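Local structure of catechol 1,2-dioxygenase (Pseudomonas putida, 2AZQ) at residues Q136-V139 with K145-A148; S164-T169 with N174-I179; T236-A241 with A282-D287. The protein probably catalyses the iron(III)-dependent intradiol cleavage of catechol by O2 to cis,cis-muconate, a step of the beta-ketoadipate pathway. All coordinates share one frame; numbering follows the deposited sequence.

Overall arrangement
The three contacts all reach the same mixed sheet but differ in depth and chemistry. Contact 1 is a surface contact, where the loop after strand 132-140 turns back on the end of that strand through one backbone hydrogen bond and a small apolar touch. Contact 2 is buried and mainly polar: a serine hydroxyl and an arginine tie the loop following the iron ligand Tyr163 to the start of strand 176-180. Contact 3, also buried, is wholly apolar and lies between strands 234-240 and 281-289. Contacts 1 and 3 touch, because strands 132-140 and 281-289 are neighbours, whereas contact 2 stays, between nearest atoms, about 7 Å from contact 1 and about 10 Å from contact 3.

Contact 1: Q136-V139 with K145-A148; sequences QGQV and KPLA
Gln138 meets Pro146 side by side, the two side chains pointing the same way. The approach is loose, with Gln138 NE2 4.0 Å from Pro146 CG, and the proline lies beside the amide group while the amide NE2 is held by the carbonyl of Glu184. One residue on, the backbone carbonyl of Val139 carries the contact. Leu147 N donates to Val139 O at 3.2 Å, with an N-H...O angle of 150° and the donor tilted from the carbonyl plane. Pro146 CA approaches Val139 O at 3.6 Å as a CA-H...O contact, so the carbonyl at this end of the strand is met by two successive residues of the returning loop. The Val139 side chain adds the apolar part. Val139 CG1 stands anti to the backbone N (chi1 167°) and in this position touches Leu147 CD1 at 3.7 Å, the two side chains crossing at about a right angle. The loop is steadied further by Asp141, whose carboxylate accepts from Lys145 N, and by Thr181, whose hydroxyl bonds to Leu147 O. Residues 145-148 thus fold back over the end of strand 132-140 before the chain enters strand 151-155, at the surface of the dioxygenase domain, while strand 132-140 itself runs between the antiparallel strand 186-192 and the parallel strand 281-289.

Contact 2: S164-T169 with N174-I179; sequences SYFDST and NLRRRI
A single serine hydroxyl joins two parts of the returning chain: Ser164 OG donates to Asn174 O and accepts from the side chain of Arg176. Ser164 OG lies 3.0 Å from Asn174 O, in the carbonyl plane, on a lone pair. Arg176 NE also stands 3.0 Å from Ser164 OG, but its N-H points well off the oxygen (121°), so this second bond is weak; the hydroxyl sits at the edge of the guanidinium, near its plane. Ser164 can serve both because OG stands between its backbone N and carbonyl carbon (chi1 68°), while the Arg176 chain runs extended from CG to NE and so brings its end back along the loop. The firmer polar partner of the guanidinium lies elsewhere, as NH2 is hydrogen-bonded to Leu109 O. Arg176 NH2 also comes to the edge of the Phe166 ring, 3.9 Å from Phe166 CE1, with ring and guanidinium planes 58° apart, which is not a stacked cation-pi geometry. Tyr165 CD2 lies over the centre of one Phe166 face. Further along, the bond from Thr169 N to Asp167 OD2 makes an Asx turn; Thr169 OG1, 2.6 Å from Asp167 OD2, adds a second donor from the same face of the carboxylate, while OD1 is hydrogen-bonded to Thr162 OG1. Ser164 directly follows the iron ligand Tyr163, and the Arg176 side chain lies about 4 Å from that tyrosine's and about 8 Å from the iron, consistent with a second-shell position. The contact ties the loop to Asn174 and to Arg176, the first residue of strand 176-180, which is flanked by antiparallel strand 151-155 and parallel strand 116-118, with Arg176 also touching Trp155.

Contact 3: T236-A241 with A282-D287; sequences TQINFA and AELSFD
Ile238 packs against both Leu284 and Phe286, so that one branched side chain of strand 234-240 spans two alternate residues of strand 281-289. With Ile238 CG1 beside the backbone N and anti to the carbonyl carbon (chi1 -69°), that atom is set over one face of the Phe286 ring. There Ile238 CG1 stands 4.2 Å from the Phe286 ring centroid and 16° off the ring normal, a CH-pi contact offset toward the rim. The extended end of the chain carries Ile238 CD1 on to Phe286 CB at 3.7 Å. The other branch, Ile238 CG2, turns to Leu284 CD2 at 4.1 Å. The first torsion of Phe286 brings its ring alongside Ile238, and the second (chi2 102°) turns one face toward CG1. Leu284 has its CG anti to the backbone N and directs CD2 into the join between Ile238 and Phe240. The first bond of the Phe240 side chain does not point at the other strand, yet its ring leans in, and Phe240 CZ comes to 3.4 Å from Leu284 CD2. Cutting Ile238 back to an alanine is likely to leave the Phe286 face without its CH-pi partner and Leu284 CD2 with less to pack on, opening a gap between the two strands. Strand 259-265 pairs with both strands, antiparallel to 281-289 and parallel to 234-240, and Leu262 also touches Leu284. Strand 234-240 pairs in turn with strand 217-227, which carries the iron ligands His221 and His223; Gln237, pointing away from this contact, packs on both. The Phe240 side chain lies about 5 Å from that of His221. The contact is therefore apolar, made of van der Waals and CH-pi contacts.

Contact 1: Q136-V139 with K145-A148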
# COMPACT_ATOMS: atom_id res chain seq x y z
N GLN A 136 -19.16 21.54 -26.71
CA GLN A 136 -18.47 22.72 -27.25
C GLN A 136 -18.35 23.88 -26.28
O GLN A 136 -19.16 24.03 -25.37
CB GLN A 136 -19.13 23.23 -28.52
CG GLN A 136 -20.43 23.94 -28.33
CD GLN A 136 -20.97 24.49 -29.64
OE1 GLN A 136 -20.90 23.82 -30.67
NE2 GLN A 136 -21.55 25.70 -29.60
N GLY A 137 -17.33 24.70 -26.49
CA GLY A 137 -17.10 25.84 -25.63
C GLY A 137 -15.81 26.55 -25.98
O GLY A 137 -15.14 26.18 -26.94
N GLN A 138 -15.45 27.58 -25.23
CA GLN A 138 -14.21 28.28 -25.50
C GLN A 138 -13.32 28.21 -24.28
O GLN A 138 -13.74 27.80 -23.20
CB GLN A 138 -14.47 29.76 -25.81
CG GLN A 138 -15.31 30.00 -27.01
CD GLN A 138 -15.74 31.46 -27.15
OE1 GLN A 138 -16.46 32.03 -26.29
NE2 GLN A 138 -15.30 32.08 -28.25
N VAL A 139 -12.07 28.59 -24.50
CA VAL A 139 -11.06 28.68 -23.48
C VAL A 139 -10.90 30.20 -23.34
O VAL A 139 -10.70 30.92 -24.33
CB VAL A 139 -9.79 28.01 -23.96
CG1 VAL A 139 -8.61 28.35 -23.08
CG2 VAL A 139 -10.04 26.54 -23.97
N LYS A 145 -11.37 36.84 -22.61
CA LYS A 145 -11.15 36.71 -24.04
C LYS A 145 -10.72 35.33 -24.54
O LYS A 145 -10.18 34.52 -23.79
CB LYS A 145 -10.13 37.75 -24.48
CG LYS A 145 -10.66 39.14 -24.29
CD LYS A 145 -9.78 40.17 -24.89
CE LYS A 145 -10.54 41.45 -24.83
NZ LYS A 145 -11.01 41.63 -23.43
N PRO A 146 -11.01 35.04 -25.82
CA PRO A 146 -10.67 33.78 -26.46
C PRO A 146 -9.17 33.65 -26.55
O PRO A 146 -8.47 34.60 -26.89
CB PRO A 146 -11.29 33.92 -27.85
CG PRO A 146 -12.45 34.81 -27.59
CD PRO A 146 -11.75 35.88 -26.77
N LEU A 147 -8.69 32.45 -26.22
CA LEU A 147 -7.29 32.10 -26.29
C LEU A 147 -7.22 31.10 -27.42
O LEU A 147 -7.63 29.96 -27.25
CB LEU A 147 -6.86 31.40 -25.01
CG LEU A 147 -6.32 32.16 -23.80
CD1 LEU A 147 -6.91 31.62 -22.48
CD2 LEU A 147 -4.80 32.03 -23.83
N ALA A 148 -6.74 31.51 -28.58
CA ALA A 148 -6.62 30.54 -29.67
C ALA A 148 -5.42 29.65 -29.34
O ALA A 148 -4.47 30.07 -28.66
CB ALA A 148 -6.39 31.26 -30.99

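Contact 2: S164-T169 with N174-I179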
# COMPACT_ATOMS: atom_id res chain seq x y z
N SER A 164 -11.34 3.65 -21.72
CA SER A 164 -10.51 2.85 -22.60
C SER A 164 -9.14 2.69 -21.92
O SER A 164 -8.85 3.32 -20.89
CB SER A 164 -10.32 3.52 -23.94
OG SER A 164 -9.54 4.69 -23.81
N TYR A 165 -8.31 1.84 -22.52
CA TYR A 165 -7.00 1.59 -21.99
C TYR A 165 -7.02 0.65 -20.78
O TYR A 165 -6.25 -0.32 -20.73
CB TYR A 165 -6.31 2.88 -21.59
CG TYR A 165 -4.90 2.61 -21.27
CD1 TYR A 165 -3.99 2.43 -22.29
CD2 TYR A 165 -4.52 2.30 -19.97
CE1 TYR A 165 -2.73 1.93 -22.03
CE2 TYR A 165 -3.27 1.81 -19.69
CZ TYR A 165 -2.38 1.61 -20.74
OH TYR A 165 -1.15 1.06 -20.50
N PHE A 166 -7.86 0.92 -19.78
CA PHE A 166 -7.89 0.02 -18.64
C PHE A 166 -8.86 -1.05 -19.00
O PHE A 166 -8.75 -2.18 -18.52
CB PHE A 166 -8.31 0.73 -17.37
CG PHE A 166 -7.44 1.88 -17.05
CD1 PHE A 166 -7.71 3.13 -17.58
CD2 PHE A 166 -6.27 1.68 -16.32
CE1 PHE A 166 -6.81 4.18 -17.39
CE2 PHE A 166 -5.37 2.71 -16.13
CZ PHE A 166 -5.64 3.96 -16.67
N ASP A 167 -9.81 -0.69 -19.85
CA ASP A 167 -10.78 -1.67 -20.31
C ASP A 167 -10.27 -2.08 -21.67
O ASP A 167 -10.37 -1.34 -22.64
CB ASP A 167 -12.17 -1.07 -20.45
CG ASP A 167 -13.19 -2.10 -20.85
OD1 ASP A 167 -14.37 -1.75 -21.00
OD2 ASP A 167 -12.80 -3.27 -21.00
N SER A 168 -9.72 -3.28 -21.74
CA SER A 168 -9.18 -3.78 -22.99
C SER A 168 -10.21 -3.98 -24.07
O SER A 168 -9.86 -3.98 -25.26
CB SER A 168 -8.40 -5.09 -22.76
OG SER A 168 -7.18 -4.85 -22.06
N THR A 169 -11.48 -4.16 -23.69
CA THR A 169 -12.52 -4.35 -24.70
C THR A 169 -12.62 -3.11 -25.57
O THR A 169 -12.96 -3.21 -26.74
CB THR A 169 -13.94 -4.69 -24.09
OG1 THR A 169 -14.30 -3.74 -23.08
CG2 THR A 169 -13.96 -6.08 -23.50
N ASN A 174 -10.15 5.32 -27.03
CA ASN A 174 -11.56 5.62 -27.26
C ASN A 174 -12.00 6.62 -26.20
O ASN A 174 -11.64 6.50 -25.01
CB ASN A 174 -12.39 4.34 -27.16
CG ASN A 174 -13.82 4.53 -27.61
OD1 ASN A 174 -14.74 4.19 -26.90
ND2 ASN A 174 -14.00 5.05 -28.82
N LEU A 175 -12.77 7.62 -26.63
CA LEU A 175 -13.24 8.67 -25.73
C LEU A 175 -12.06 9.44 -25.10
O LEU A 175 -12.15 9.95 -23.98
CB LEU A 175 -14.13 8.06 -24.63
CG LEU A 175 -15.16 7.11 -25.26
CD1 LEU A 175 -16.07 6.56 -24.18
CD2 LEU A 175 -15.96 7.87 -26.31
N ARG A 176 -10.96 9.53 -25.84
CA ARG A 176 -9.76 10.24 -25.37
C ARG A 176 -9.15 11.10 -26.48
O ARG A 176 -8.76 10.60 -27.53
CB ARG A 176 -8.71 9.24 -24.88
CG ARG A 176 -9.04 8.58 -23.54
CD ARG A 176 -8.18 7.35 -23.22
NE ARG A 176 -8.50 6.81 -21.90
CZ ARG A 176 -8.13 7.40 -20.77
NH1 ARG A 176 -7.43 8.53 -20.83
NH2 ARG A 176 -8.48 6.88 -19.60
N ARG A 177 -9.06 12.41 -26.24
CA ARG A 177 -8.49 13.30 -27.25
C ARG A 177 -7.90 14.62 -26.74
O ARG A 177 -8.22 15.14 -25.67
CB ARG A 177 -9.56 13.66 -28.32
CG ARG A 177 -10.13 12.54 -29.18
CD ARG A 177 -9.12 12.00 -30.19
NE ARG A 177 -9.71 10.98 -31.06
CZ ARG A 177 -10.11 9.76 -30.69
NH1 ARG A 177 -10.63 8.94 -31.58
NH2 ARG A 177 -9.96 9.35 -29.43
N ARG A 178 -7.02 15.17 -27.56
CA ARG A 178 -6.44 16.46 -27.26
C ARG A 178 -6.90 17.39 -28.39
O ARG A 178 -6.47 17.25 -29.54
CB ARG A 178 -4.92 16.36 -27.16
CG ARG A 178 -4.40 16.02 -25.77
CD ARG A 178 -2.88 15.94 -25.79
NE ARG A 178 -2.46 14.80 -26.59
CZ ARG A 178 -1.28 14.68 -27.19
NH1 ARG A 178 -0.36 15.63 -27.09
NH2 ARG A 178 -1.01 13.59 -27.90
N ILE A 179 -7.81 18.29 -28.04
CA ILE A 179 -8.39 19.26 -28.97
C ILE A 179 -7.68 20.61 -28.88
O ILE A 179 -7.56 21.15 -27.79
CB ILE A 179 -9.92 19.50 -28.66
CG1 ILE A 179 -10.72 18.23 -28.95
CG2 ILE A 179 -10.46 20.60 -29.53
CD1 ILE A 179 -12.18 18.31 -28.54

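Contact 3: T236-A241 with A282-D287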
# COMPACT_ATOMS: atom_id res chain seq x y z
N THR A 236 -9.75 19.74 -14.16
CA THR A 236 -11.12 19.90 -13.72
C THR A 236 -12.04 18.87 -14.39
O THR A 236 -11.59 18.06 -15.22
CB THR A 236 -11.62 21.33 -14.04
OG1 THR A 236 -12.89 21.55 -13.42
CG2 THR A 236 -11.76 21.53 -15.56
N GLN A 237 -13.32 18.90 -14.02
CA GLN A 237 -14.34 17.99 -14.57
C GLN A 237 -15.59 18.79 -14.89
O GLN A 237 -15.76 19.90 -14.38
CB GLN A 237 -14.76 16.91 -13.53
CG GLN A 237 -13.78 15.79 -13.24
CD GLN A 237 -14.27 14.75 -12.20
OE1 GLN A 237 -15.47 14.57 -11.98
NE2 GLN A 237 -13.32 14.02 -11.59
N ILE A 238 -16.45 18.24 -15.75
CA ILE A 238 -17.77 18.82 -16.00
C ILE A 238 -18.65 17.68 -15.45
O ILE A 238 -18.46 16.54 -15.87
CB ILE A 238 -18.15 18.98 -17.53
CG1 ILE A 238 -17.30 20.05 -18.21
CG2 ILE A 238 -19.63 19.32 -17.68
CD1 ILE A 238 -17.60 20.17 -19.73
N ASN A 239 -19.53 17.94 -14.49
CA ASN A 239 -20.44 16.90 -14.01
C ASN A 239 -21.78 17.13 -14.68
O ASN A 239 -22.25 18.26 -14.72
CB ASN A 239 -20.69 17.01 -12.53
CG ASN A 239 -19.48 16.80 -11.73
OD1 ASN A 239 -18.89 15.73 -11.77
ND2 ASN A 239 -19.09 17.82 -10.98
N PHE A 240 -22.40 16.07 -15.18
CA PHE A 240 -23.70 16.19 -15.86
C PHE A 240 -24.87 16.50 -14.97
O PHE A 240 -25.01 15.95 -13.88
CB PHE A 240 -23.96 14.94 -16.65
CG PHE A 240 -23.16 14.90 -17.87
CD1 PHE A 240 -21.82 15.25 -17.80
CD2 PHE A 240 -23.74 14.66 -19.09
CE1 PHE A 240 -21.06 15.40 -18.93
CE2 PHE A 240 -23.00 14.81 -20.25
CZ PHE A 240 -21.65 15.19 -20.17
N ALA A 241 -25.72 17.41 -15.43
CA ALA A 241 -26.86 17.79 -14.61
C ALA A 241 -27.91 16.68 -14.53
O ALA A 241 -28.14 15.99 -15.51
CB ALA A 241 -27.47 19.05 -15.14
N ALA A 282 -27.56 14.76 -27.27
CA ALA A 282 -27.33 15.73 -26.21
C ALA A 282 -26.47 16.84 -26.71
O ALA A 282 -25.73 16.68 -27.68
CB ALA A 282 -26.68 15.06 -25.01
N GLU A 283 -26.60 17.99 -26.05
CA GLU A 283 -25.82 19.18 -26.37
C GLU A 283 -25.41 19.79 -25.07
O GLU A 283 -26.21 19.95 -24.15
CB GLU A 283 -26.61 20.20 -27.17
CG GLU A 283 -26.91 19.74 -28.56
CD GLU A 283 -27.55 20.81 -29.40
OE1 GLU A 283 -27.90 20.50 -30.57
OE2 GLU A 283 -27.70 21.95 -28.91
N LEU A 284 -24.14 20.14 -24.99
CA LEU A 284 -23.59 20.70 -23.78
C LEU A 284 -22.50 21.72 -24.13
O LEU A 284 -21.60 21.46 -24.96
CB LEU A 284 -23.07 19.54 -22.91
CG LEU A 284 -22.26 19.80 -21.64
CD1 LEU A 284 -22.98 20.77 -20.71
CD2 LEU A 284 -22.02 18.47 -20.95
N SER A 285 -22.60 22.90 -23.54
CA SER A 285 -21.60 23.92 -23.81
C SER A 285 -21.03 24.37 -22.49
O SER A 285 -21.75 24.62 -21.52
CB SER A 285 -22.22 25.11 -24.55
OG SER A 285 -23.12 25.79 -23.70
N PHE A 286 -19.71 24.45 -22.45
CA PHE A 286 -19.04 24.83 -21.23
C PHE A 286 -17.70 25.47 -21.61
O PHE A 286 -16.98 24.93 -22.46
CB PHE A 286 -18.83 23.57 -20.37
CG PHE A 286 -18.46 23.85 -18.97
CD1 PHE A 286 -19.40 23.76 -17.96
CD2 PHE A 286 -17.15 24.22 -18.64
CE1 PHE A 286 -19.06 24.03 -16.62
CE2 PHE A 286 -16.79 24.50 -17.31
CZ PHE A 286 -17.75 24.41 -16.30
N ASP A 287 -17.40 26.61 -20.99
CA ASP A 287 -16.17 27.36 -21.21
C ASP A 287 -15.25 27.33 -20.01
O ASP A 287 -15.68 27.32 -18.85
CB ASP A 287 -16.45 28.84 -21.49
CG ASP A 287 -17.40 29.05 -22.63
OD1 ASP A 287 -17.10 28.61 -23.76
OD2 ASP A 287 -18.46 29.67 -22.38